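Local coordinates for protein superoxide dismutase [Cu-Zn] (Bacteroidetes bacterium GWA2_30_7, PDB 7B4O) that probably catalyses the dismutation of superoxide to oxygen and hydrogen peroxide in its copper-loaded form, and here carries zinc in both metal positions of the active site, at residues A[39-44]-A[98-103]; A[49-54]-A[124-129]; A[83-88]-A[108-113]. All coordinates share one frame; numbering follows the deposited sequence. Where two conformers were deposited one is given.

How the contacts relate
Contact 2 holds three of the four histidines of the metal position that copper takes in this family, here filled by zinc. Contact 3 supplies His-86 to the neighbouring zinc site, and His-69 belongs to both sites. The centres of contacts 2 and 3 lie about 15 Å apart, and the two are joined by a probable hydrogen bond from Ile-52 N to Gly-88 O, 2.9 Å. Contact 1, its centre about 14 Å from that of contact 2, meets it through the hydrophobic core, with Leu-103 CD2 3.8 Å from Phe-50 CE2. Its own zinc, on His-102, belongs to a separate site. Contacts 1 and 3 do not touch, their centres being about 24 Å apart.

Contact 1: residues A[39-44]-A[98-103]; sequences DLNGLS and NGKAHL. With ZN (zinc ion), chain G.
With CG anti to the backbone N (chi1 176°), the His-102 ring leaves the sheet on the same face as Asp-39, whose CG is anti to its own carbonyl carbon (chi1 -69°). The two residues are a non-hydrogen-bonded antiparallel pair, and their side chains run side by side. ND1 of His-102 donates to OD1 of Asp-39 at 2.8 Å; the oxygen lies near the ring plane, but the donor stands above the carboxylate plane. Across the ring, NE2 of His-102 binds zinc at 2.0 Å, a site that Glu-104 also serves.

One residue along, Leu-40 and Ala-101 make a hydrogen-bonded pair: Leu-40 N reaches Ala-101 O at 2.8 Å, nearly straight, and Ala-101 N returns to Leu-40 O at 2.9 Å. On this other face the Ala-101 methyl meets Leu-43 CD1 at 3.7 Å. Lys-100, bent at chi3 and chi4, brings NZ to a lone pair of Asn-41 OD1 at 3.2 Å. Just past the strand pairing the chains stay close: Leu-43 N donates to Gly-99 O, and Gly-99 CA sits 2.9 Å from Leu-43 O, where a beta carbon would clash.

Strands 33-41 and 101-107 are thereby paired within the family's Greek-key barrel. Because ND1 of His-102 carries the proton, NE2 presents its lone pair to zinc; the second-shell carboxylate of Asp-39 helps to fix the ring's rotation and would probably make it a stronger ligand.

Contact 2: residues A[49-54]-A[124-129]; sequences GFHIHE and IVHKNE. With ZN (zinc ion), chain E.
Metal bonds dominate here. Zinc is gripped by ND1 of His-51 at 2.1 Å, NE2 of His-53 at 2.0 Å and NE2 of His-126 at 1.9 Å, with His-69 as the fourth residue of the site. His-51 thus binds through the nitrogen nearer its backbone, the other two through the far one. Each remaining nitrogen has a partner: His-51 NE2 meets Asp-130, His-53 ND1 the carbonyl of Gly-67, His-126 ND1 that of Gly-141. These second-shell acceptors help fix the rotation of the rings.

The rings themselves meet rim to rim. The side chains of His-51 and His-126 cross at about a right angle, their ring planes 58° apart; those of His-53 and His-126 come tip to tip, with ring planes at 41°. The ligand nitrogens crowd together because they share the ion, His-51 ND1 lying 3.0 Å from His-126 NE2.

Ile-124 supplies apolar packing on two of the rings. It lays CG1 over a face of the His-53 ring in a CH-pi contact, 3.6 Å from CG of His-53, while its CG2 branch sits over a face of His-126, toward the rim.

Backbone hydrogen bonds set the register. His-51 and Ile-124 exchange a pair, Ile-124 N to His-51 O being 2.8 Å. His-126 N then bonds Gly-49 O at 2.9 Å, and Gly-49 N donates almost straight, at 2.9 Å, to Asn-128 O beyond the strand end. A side chain on Gly-49 would press against the His-126 ring.

Phe-50 and Val-125 face the other way, into the barrel interior, where Phe-50 also packs on Leu-90 and Ile-93. Strand 46-53 lies between 89-95 and 122-126, and 122-126 in turn borders 143-151, whose Arg-143 and Cys-146 touch Ile-124.

Contact 3: residues A[83-88]-A[108-113]; sequences MSRHIG and KMIVFE. With ZN (zinc ion), chain F.
Met-83 opens the contact: its CE stands 4.5 Å from CE of Met-109, a loose approach of two methyls at the edge of the contact. Beyond Ser-84, the centre of an inverse gamma turn, comes Arg-85, the residue that organises the rest. Its CG sits in the crowded position between backbone N and carbonyl carbon (chi1 65°), and a bend at chi3 turns the guanidinium back along its own loop. NE donates nearly straight to His-86 O at 3.0 Å and NH2 to Ile-87 O at 2.8 Å, both acceptors in the guanidinium plane, though the donors stand above the carbonyl planes. NH2 also forms a salt bridge to Asp-107, and NH1 bonds Pro-80 O, so bonds at all three nitrogens fix the position and rotation of the flat group. Over one of its faces lies the sulfur of Met-109, reaching in on an extended chain, with SD 3.6 Å from NE of Arg-85. An alanine in place of Arg-85 would probably loosen the His-86 and Ile-87 carbonyls and leave Met-109 without its platform.

The His-86 CB points away from the other segment, and its ND1 binds zinc at 2.0 Å. Ile-87 then turns its branches across: CD1 to Met-109 CB, 4.0 Å, and CG2 to Ile-110 CG2, 3.9 Å. Gly-88 ends the segment in backbone bonds with Ile-52 and Phe-70.

Neither segment is helix or strand. Segment 83-88 is the end of the zinc-binding loop characteristic of copper-zinc superoxide dismutases; Arg-85 and Ile-87 pack it on loop 108-113, and His-86 joins His-69, His-77 and Asp-89 round the metal.

Contact 1: residues A[39-44]-A[98-103]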
loop_
_atom_site.group_PDB
_atom_site.type_symbol
_atom_site.label_atom_id
_atom_site.label_comp_id
_atom_site.label_asym_id
_atom_site.label_seq_id
_atom_site.Cartn_x
_atom_site.Cartn_y
_atom_site.Cartn_z
ATOM N N ASP A 39 -14.034 -7.454 0.688
ATOM C CA ASP A 39 -14.202 -8.910 0.875
ATOM C C ASP A 39 -13.090 -9.367 1.804
ATOM O O ASP A 39 -11.934 -9.456 1.342
ATOM C CB ASP A 39 -14.195 -9.638 -0.459
ATOM C CG ASP A 39 -15.441 -9.317 -1.250
ATOM O OD1 ASP A 39 -16.524 -9.791 -0.847
ATOM O OD2 ASP A 39 -15.321 -8.555 -2.211
ATOM N N LEU A 40 -13.432 -9.595 3.072
ATOM C CA LEU A 40 -12.449 -9.949 4.124
ATOM C C LEU A 40 -12.795 -11.315 4.708
ATOM O O LEU A 40 -13.946 -11.775 4.596
ATOM C CB LEU A 40 -12.470 -8.897 5.238
ATOM C CG LEU A 40 -12.482 -7.432 4.808
ATOM C CD1 LEU A 40 -12.411 -6.536 6.039
ATOM C CD2 LEU A 40 -11.362 -7.086 3.830
ATOM N N ASN A 41 -11.802 -11.932 5.328
ATOM C CA ASN A 41 -11.958 -13.218 6.042
ATOM C C ASN A 41 -11.182 -13.164 7.357
ATOM O O ASN A 41 -10.333 -12.276 7.537
ATOM C CB ASN A 41 -11.477 -14.377 5.169
ATOM C CG ASN A 41 -12.290 -14.532 3.901
ATOM O OD1 ASN A 41 -13.398 -15.055 3.933
ATOM N ND2 ASN A 41 -11.765 -14.042 2.789
ATOM N N GLY A 42 -11.474 -14.107 8.244
ATOM C CA GLY A 42 -10.727 -14.284 9.501
ATOM C C GLY A 42 -11.179 -13.333 10.593
ATOM O O GLY A 42 -10.468 -13.241 11.607
ATOM N N LEU A 43 -12.323 -12.664 10.418
ATOM C CA LEU A 43 -12.862 -11.715 11.424
ATOM C C LEU A 43 -13.730 -12.442 12.448
ATOM O O LEU A 43 -14.443 -13.371 12.087
ATOM C CB LEU A 43 -13.686 -10.636 10.722
ATOM C CG LEU A 43 -12.869 -9.522 10.098
ATOM C CD1 LEU A 43 -13.700 -8.782 9.081
ATOM C CD2 LEU A 43 -12.321 -8.569 11.149
ATOM N N SER A 44 -13.720 -11.959 13.687
ATOM C CA SER A 44 -14.717 -12.393 14.692
ATOM C C SER A 44 -16.089 -11.989 14.167
ATOM O O SER A 44 -16.252 -10.916 13.577
ATOM C CB SER A 44 -14.433 -11.848 16.067
ATOM O OG SER A 44 -14.442 -10.435 16.080
ATOM N N ASN A 98 -18.867 -17.395 9.980
ATOM C CA ASN A 98 -17.633 -18.051 9.464
ATOM C C ASN A 98 -16.464 -17.059 9.396
ATOM O O ASN A 98 -15.366 -17.477 9.000
ATOM C CB ASN A 98 -17.871 -18.689 8.095
ATOM C CG ASN A 98 -19.098 -19.573 8.045
ATOM O OD1 ASN A 98 -19.921 -19.478 7.132
ATOM N ND2 ASN A 98 -19.223 -20.446 9.021
ATOM N N GLY A 99 -16.675 -15.796 9.790
ATOM C CA GLY A 99 -15.627 -14.760 9.779
ATOM C C GLY A 99 -15.485 -14.082 8.424
ATOM O O GLY A 99 -14.545 -13.295 8.265
ATOM N N LYS A 100 -16.380 -14.381 7.481
ATOM C CA LYS A 100 -16.380 -13.762 6.135
ATOM C C LYS A 100 -17.168 -12.450 6.205
ATOM O O LYS A 100 -18.268 -12.433 6.767
ATOM C CB LYS A 100 -16.999 -14.686 5.089
ATOM C CG LYS A 100 -17.015 -14.144 3.667
ATOM C CD LYS A 100 -17.511 -15.171 2.666
ATOM C CE LYS A 100 -16.456 -16.193 2.290
ATOM N NZ LYS A 100 -15.386 -15.612 1.438
ATOM N N ALA A 101 -16.611 -11.406 5.616
ATOM C CA ALA A 101 -17.189 -10.053 5.668
ATOM C C ALA A 101 -17.215 -9.472 4.259
ATOM O O ALA A 101 -16.163 -9.412 3.604
ATOM C CB ALA A 101 -16.403 -9.192 6.625
ATOM N N HIS A 102 -18.399 -9.039 3.843
ATOM C CA HIS A 102 -18.638 -8.349 2.559
ATOM C C HIS A 102 -19.256 -6.990 2.861
ATOM O O HIS A 102 -20.207 -6.916 3.668
ATOM C CB HIS A 102 -19.504 -9.208 1.641
ATOM C CG HIS A 102 -19.861 -8.551 0.358
ATOM N ND1 HIS A 102 -18.961 -8.391 -0.691
ATOM C CD2 HIS A 102 -21.025 -8.022 -0.065
ATOM C CE1 HIS A 102 -19.577 -7.790 -1.693
ATOM N NE2 HIS A 102 -20.834 -7.567 -1.333
ATOM N N LEU A 103 -18.754 -5.961 2.206
ATOM C CA LEU A 103 -19.361 -4.609 2.276
ATOM C C LEU A 103 -19.321 -3.998 0.885
ATOM O O LEU A 103 -18.306 -4.143 0.195
ATOM C CB LEU A 103 -18.592 -3.746 3.279
ATOM C CG LEU A 103 -19.025 -2.281 3.363
ATOM C CD1 LEU A 103 -20.470 -2.158 3.821
ATOM C CD2 LEU A 103 -18.100 -1.499 4.268
HETATM ZN ZN ZN G . -22.275 -6.902 -2.555
HETATM O O HOH W 1 -14.583 -12.432 1.763
HETATM O O HOH W 2 -13.147 -16.425 7.826
#

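Contact 2: residues A[49-54]-A[124-129]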
loop_
_atom_site.group_PDB
_atom_site.type_symbol
_atom_site.label_atom_id
_atom_site.label_comp_id
_atom_site.label_asym_id
_atom_site.label_seq_id
_atom_site.Cartn_x
_atom_site.Cartn_y
_atom_site.Cartn_z
ATOM N N GLY A 49 -15.200 -1.727 13.068
ATOM C CA GLY A 49 -14.776 -0.434 12.521
ATOM C C GLY A 49 -13.938 -0.612 11.274
ATOM O O GLY A 49 -13.049 -1.474 11.238
ATOM N N PHE A 50 -14.206 0.224 10.280
ATOM C CA PHE A 50 -13.667 0.090 8.908
ATOM C C PHE A 50 -13.287 1.495 8.451
ATOM O O PHE A 50 -14.194 2.278 8.112
ATOM C CB PHE A 50 -14.737 -0.571 8.031
ATOM C CG PHE A 50 -14.325 -0.895 6.624
ATOM C CD1 PHE A 50 -13.510 -1.982 6.344
ATOM C CD2 PHE A 50 -14.809 -0.142 5.566
ATOM C CE1 PHE A 50 -13.157 -2.281 5.029
ATOM C CE2 PHE A 50 -14.472 -0.443 4.257
ATOM C CZ PHE A 50 -13.645 -1.511 3.993
ATOM N N HIS A 51 -12.005 1.838 8.501
ATOM C CA HIS A 51 -11.564 3.247 8.378
ATOM C C HIS A 51 -10.377 3.410 7.449
ATOM O O HIS A 51 -9.512 2.518 7.380
ATOM C CB HIS A 51 -11.137 3.804 9.731
ATOM C CG HIS A 51 -12.162 3.709 10.796
ATOM N ND1 HIS A 51 -11.797 3.459 12.099
ATOM C CD2 HIS A 51 -13.509 3.814 10.766
ATOM C CE1 HIS A 51 -12.883 3.450 12.851
ATOM N NE2 HIS A 51 -13.954 3.647 12.045
ATOM N N ILE A 52 -10.309 4.582 6.824
ATOM C CA ILE A 52 -9.065 5.052 6.175
ATOM C C ILE A 52 -8.301 5.839 7.224
ATOM O O ILE A 52 -8.875 6.831 7.790
ATOM C CB ILE A 52 -9.331 5.895 4.919
ATOM C CG1 ILE A 52 -10.280 5.186 3.953
ATOM C CG2 ILE A 52 -8.020 6.269 4.264
ATOM C CD1 ILE A 52 -10.595 5.977 2.713
ATOM N N HIS A 53 -7.078 5.425 7.521
ATOM C CA HIS A 53 -6.188 6.131 8.462
ATOM C C HIS A 53 -5.165 6.949 7.671
ATOM O O HIS A 53 -5.013 6.737 6.456
ATOM C CB HIS A 53 -5.587 5.154 9.469
ATOM C CG HIS A 53 -6.524 4.739 10.561
ATOM N ND1 HIS A 53 -6.188 4.859 11.884
ATOM C CD2 HIS A 53 -7.760 4.203 10.543
ATOM C CE1 HIS A 53 -7.180 4.416 12.643
ATOM N NE2 HIS A 53 -8.141 3.964 11.853
ATOM N N GLU A 54 -4.512 7.890 8.342
ATOM C CA GLU A 54 -3.818 9.014 7.670
ATOM C C GLU A 54 -2.461 8.571 7.100
ATOM O O GLU A 54 -2.001 9.217 6.163
ATOM C CB GLU A 54 -3.681 10.182 8.645
ATOM C CG GLU A 54 -2.839 9.852 9.861
ATOM C CD GLU A 54 -2.799 10.954 10.901
ATOM O OE1 GLU A 54 -2.868 12.118 10.478
ATOM O OE2 GLU A 54 -2.624 10.661 12.109
ATOM N N ILE A 124 -7.625 0.479 7.935
ATOM C CA ILE A 124 -7.537 -0.203 9.247
ATOM C C ILE A 124 -8.889 -0.846 9.510
ATOM O O ILE A 124 -9.913 -0.187 9.383
ATOM C CB ILE A 124 -7.134 0.766 10.371
ATOM C CG1 ILE A 124 -5.703 1.274 10.208
ATOM C CG2 ILE A 124 -7.328 0.107 11.727
ATOM C CD1 ILE A 124 -4.627 0.192 10.411
ATOM N N VAL A 125 -8.862 -2.130 9.870
ATOM C CA VAL A 125 -10.056 -2.832 10.393
ATOM C C VAL A 125 -9.853 -2.973 11.895
ATOM O O VAL A 125 -8.747 -3.297 12.331
ATOM C CB VAL A 125 -10.296 -4.173 9.684
ATOM C CG1 VAL A 125 -11.550 -4.852 10.208
ATOM C CG2 VAL A 125 -10.355 -3.987 8.176
ATOM N N HIS A 126 -10.897 -2.692 12.656
ATOM C CA HIS A 126 -10.848 -2.673 14.133
ATOM C C HIS A 126 -11.465 -3.935 14.733
ATOM O O HIS A 126 -12.263 -4.618 14.088
ATOM C CB HIS A 126 -11.526 -1.412 14.662
ATOM C CG HIS A 126 -10.745 -0.163 14.427
ATOM N ND1 HIS A 126 -9.761 0.249 15.291
ATOM C CD2 HIS A 126 -10.812 0.778 13.443
ATOM C CE1 HIS A 126 -9.240 1.390 14.843
ATOM N NE2 HIS A 126 -9.874 1.745 13.717
ATOM N N LYS A 127 -11.085 -4.206 15.974
ATOM C CA LYS A 127 -11.574 -5.371 16.744
ATOM C C LYS A 127 -13.063 -5.203 17.040
ATOM O O LYS A 127 -13.800 -6.186 16.943
ATOM C CB LYS A 127 -10.766 -5.519 18.031
ATOM C CG LYS A 127 -11.189 -6.697 18.896
ATOM C CD LYS A 127 -10.396 -6.850 20.161
ATOM C CE LYS A 127 -11.015 -7.862 21.108
ATOM N NZ LYS A 127 -11.582 -9.033 20.395
ATOM N N ASN A 128 -13.484 -3.989 17.401
ATOM C CA ASN A 128 -14.869 -3.726 17.848
ATOM C C ASN A 128 -15.583 -2.801 16.857
ATOM O O ASN A 128 -14.975 -2.300 15.900
ATOM C CB ASN A 128 -14.872 -3.147 19.259
ATOM C CG ASN A 128 -14.206 -4.089 20.238
ATOM O OD1 ASN A 128 -14.382 -5.317 20.168
ATOM N ND2 ASN A 128 -13.393 -3.532 21.116
ATOM N N GLU A 129 -16.868 -2.632 17.096
ATOM C CA GLU A 129 -17.772 -1.798 16.291
ATOM C C GLU A 129 -17.387 -0.326 16.485
ATOM O O GLU A 129 -17.061 0.102 17.611
ATOM C CB GLU A 129 -19.198 -2.096 16.735
ATOM C CG GLU A 129 -20.263 -1.281 16.030
ATOM C CD GLU A 129 -21.673 -1.687 16.431
ATOM O OE1 GLU A 129 -21.837 -2.734 17.105
ATOM O OE2 GLU A 129 -22.609 -0.952 16.088
HETATM ZN ZN ZN E . -9.836 3.492 12.857
#

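Contact 3: residues A[83-88]-A[108-113]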
loop_
_atom_site.group_PDB
_atom_site.type_symbol
_atom_site.label_atom_id
_atom_site.label_comp_id
_atom_site.label_asym_id
_atom_site.label_seq_id
_atom_site.Cartn_x
_atom_site.Cartn_y
_atom_site.Cartn_z
ATOM N N MET A 83 -22.708 14.378 7.387
ATOM C CA MET A 83 -21.918 15.521 6.867
ATOM C C MET A 83 -20.734 15.754 7.806
ATOM O O MET A 83 -19.639 16.047 7.329
ATOM C CB MET A 83 -22.796 16.770 6.794
ATOM C CG MET A 83 -23.942 16.620 5.825
ATOM S SD MET A 83 -23.327 16.293 4.165
ATOM C CE MET A 83 -23.641 14.540 4.014
ATOM N N SER A 84 -20.956 15.597 9.114
ATOM C CA SER A 84 -19.903 15.710 10.150
ATOM C C SER A 84 -19.176 14.364 10.259
ATOM O O SER A 84 -19.556 13.544 11.121
ATOM C CB SER A 84 -20.491 16.161 11.456
ATOM O OG SER A 84 -19.469 16.362 12.404
ATOM N N ARG A 85 -18.200 14.146 9.380
ATOM C CA ARG A 85 -17.396 12.904 9.339
ATOM C C ARG A 85 -15.983 13.220 8.859
ATOM O O ARG A 85 -15.768 14.232 8.182
ATOM C CB ARG A 85 -18.042 11.847 8.440
ATOM C CG ARG A 85 -18.106 12.233 6.971
ATOM C CD ARG A 85 -18.485 11.059 6.087
ATOM N NE ARG A 85 -17.311 10.382 5.525
ATOM C CZ ARG A 85 -17.335 9.595 4.462
ATOM N NH1 ARG A 85 -18.476 9.338 3.846
ATOM N NH2 ARG A 85 -16.212 9.078 4.005
ATOM N N HIS A 86 -15.056 12.335 9.200
ATOM C CA HIS A 86 -13.711 12.270 8.599
ATOM C C HIS A 86 -13.857 11.674 7.198
ATOM O O HIS A 86 -14.755 10.836 7.002
ATOM C CB HIS A 86 -12.803 11.369 9.447
ATOM C CG HIS A 86 -12.645 11.818 10.855
ATOM N ND1 HIS A 86 -12.521 10.946 11.907
ATOM C CD2 HIS A 86 -12.593 13.058 11.387
ATOM C CE1 HIS A 86 -12.362 11.642 13.016
ATOM N NE2 HIS A 86 -12.412 12.924 12.726
ATOM N N ILE A 87 -13.012 12.086 6.261
ATOM C CA ILE A 87 -12.955 11.410 4.936
ATOM C C ILE A 87 -12.815 9.901 5.183
ATOM O O ILE A 87 -13.474 9.115 4.484
ATOM C CB ILE A 87 -11.824 11.961 4.058
ATOM C CG1 ILE A 87 -12.015 13.440 3.714
ATOM C CG2 ILE A 87 -11.690 11.116 2.802
ATOM C CD1 ILE A 87 -13.340 13.780 3.067
ATOM N N GLY A 88 -12.031 9.511 6.184
ATOM C CA GLY A 88 -11.742 8.082 6.427
ATOM C C GLY A 88 -12.863 7.315 7.114
ATOM O O GLY A 88 -12.649 6.121 7.416
ATOM N N LYS A 108 -19.534 9.335 -1.241
ATOM C CA LYS A 108 -19.611 10.596 -2.023
ATOM C C LYS A 108 -18.476 11.548 -1.631
ATOM O O LYS A 108 -18.433 12.651 -2.185
ATOM C CB LYS A 108 -20.987 11.227 -1.813
ATOM C CG LYS A 108 -22.130 10.401 -2.382
ATOM C CD LYS A 108 -23.404 11.191 -2.606
ATOM C CE LYS A 108 -24.360 10.508 -3.561
ATOM N NZ LYS A 108 -24.043 10.816 -4.978
ATOM N N MET A 109 -17.578 11.146 -0.732
ATOM C CA MET A 109 -16.512 12.033 -0.197
ATOM C C MET A 109 -15.116 11.590 -0.656
ATOM O O MET A 109 -14.258 12.458 -0.847
ATOM C CB MET A 109 -16.561 12.070 1.333
ATOM C CG MET A 109 -17.842 12.662 1.865
ATOM S SD MET A 109 -17.595 13.372 3.488
ATOM C CE MET A 109 -19.182 14.166 3.778
ATOM N N ILE A 110 -14.868 10.289 -0.806
ATOM C CA ILE A 110 -13.488 9.813 -1.109
ATOM C C ILE A 110 -13.168 10.082 -2.590
ATOM O O ILE A 110 -14.051 9.907 -3.461
ATOM C CB ILE A 110 -13.282 8.349 -0.666
ATOM C CG1 ILE A 110 -14.189 7.360 -1.392
ATOM C CG2 ILE A 110 -13.435 8.232 0.847
ATOM C CD1 ILE A 110 -14.151 5.977 -0.765
ATOM N N VAL A 111 -11.945 10.541 -2.855
ATOM C CA VAL A 111 -11.433 10.824 -4.230
ATOM C C VAL A 111 -10.022 10.246 -4.367
ATOM O O VAL A 111 -9.447 9.826 -3.340
ATOM C CB VAL A 111 -11.459 12.330 -4.548
ATOM C CG1 VAL A 111 -12.877 12.887 -4.518
ATOM C CG2 VAL A 111 -10.570 13.118 -3.608
ATOM N N PHE A 112 -9.483 10.239 -5.588
ATOM C CA PHE A 112 -8.168 9.634 -5.919
ATOM C C PHE A 112 -7.139 10.698 -6.312
ATOM O O PHE A 112 -6.035 10.317 -6.737
ATOM C CB PHE A 112 -8.311 8.617 -7.051
ATOM C CG PHE A 112 -9.327 7.528 -6.800
ATOM C CD1 PHE A 112 -9.401 6.881 -5.576
ATOM C CD2 PHE A 112 -10.210 7.144 -7.794
ATOM C CE1 PHE A 112 -10.347 5.892 -5.354
ATOM C CE2 PHE A 112 -11.146 6.147 -7.568
ATOM C CZ PHE A 112 -11.218 5.521 -6.351
ATOM N N GLU A 113 -7.469 11.984 -6.194
ATOM C CA GLU A 113 -6.530 13.075 -6.576
ATOM C C GLU A 113 -6.730 14.257 -5.627
ATOM O O GLU A 113 -7.818 14.347 -5.047
ATOM C CB GLU A 113 -6.713 13.461 -8.044
ATOM C CG GLU A 113 -8.109 13.930 -8.392
ATOM C CD GLU A 113 -8.212 14.578 -9.766
ATOM O OE1 GLU A 113 -8.953 15.579 -9.906
ATOM O OE2 GLU A 113 -7.531 14.091 -10.692
HETATM ZN ZN ZN F . -13.200 9.055 12.081
#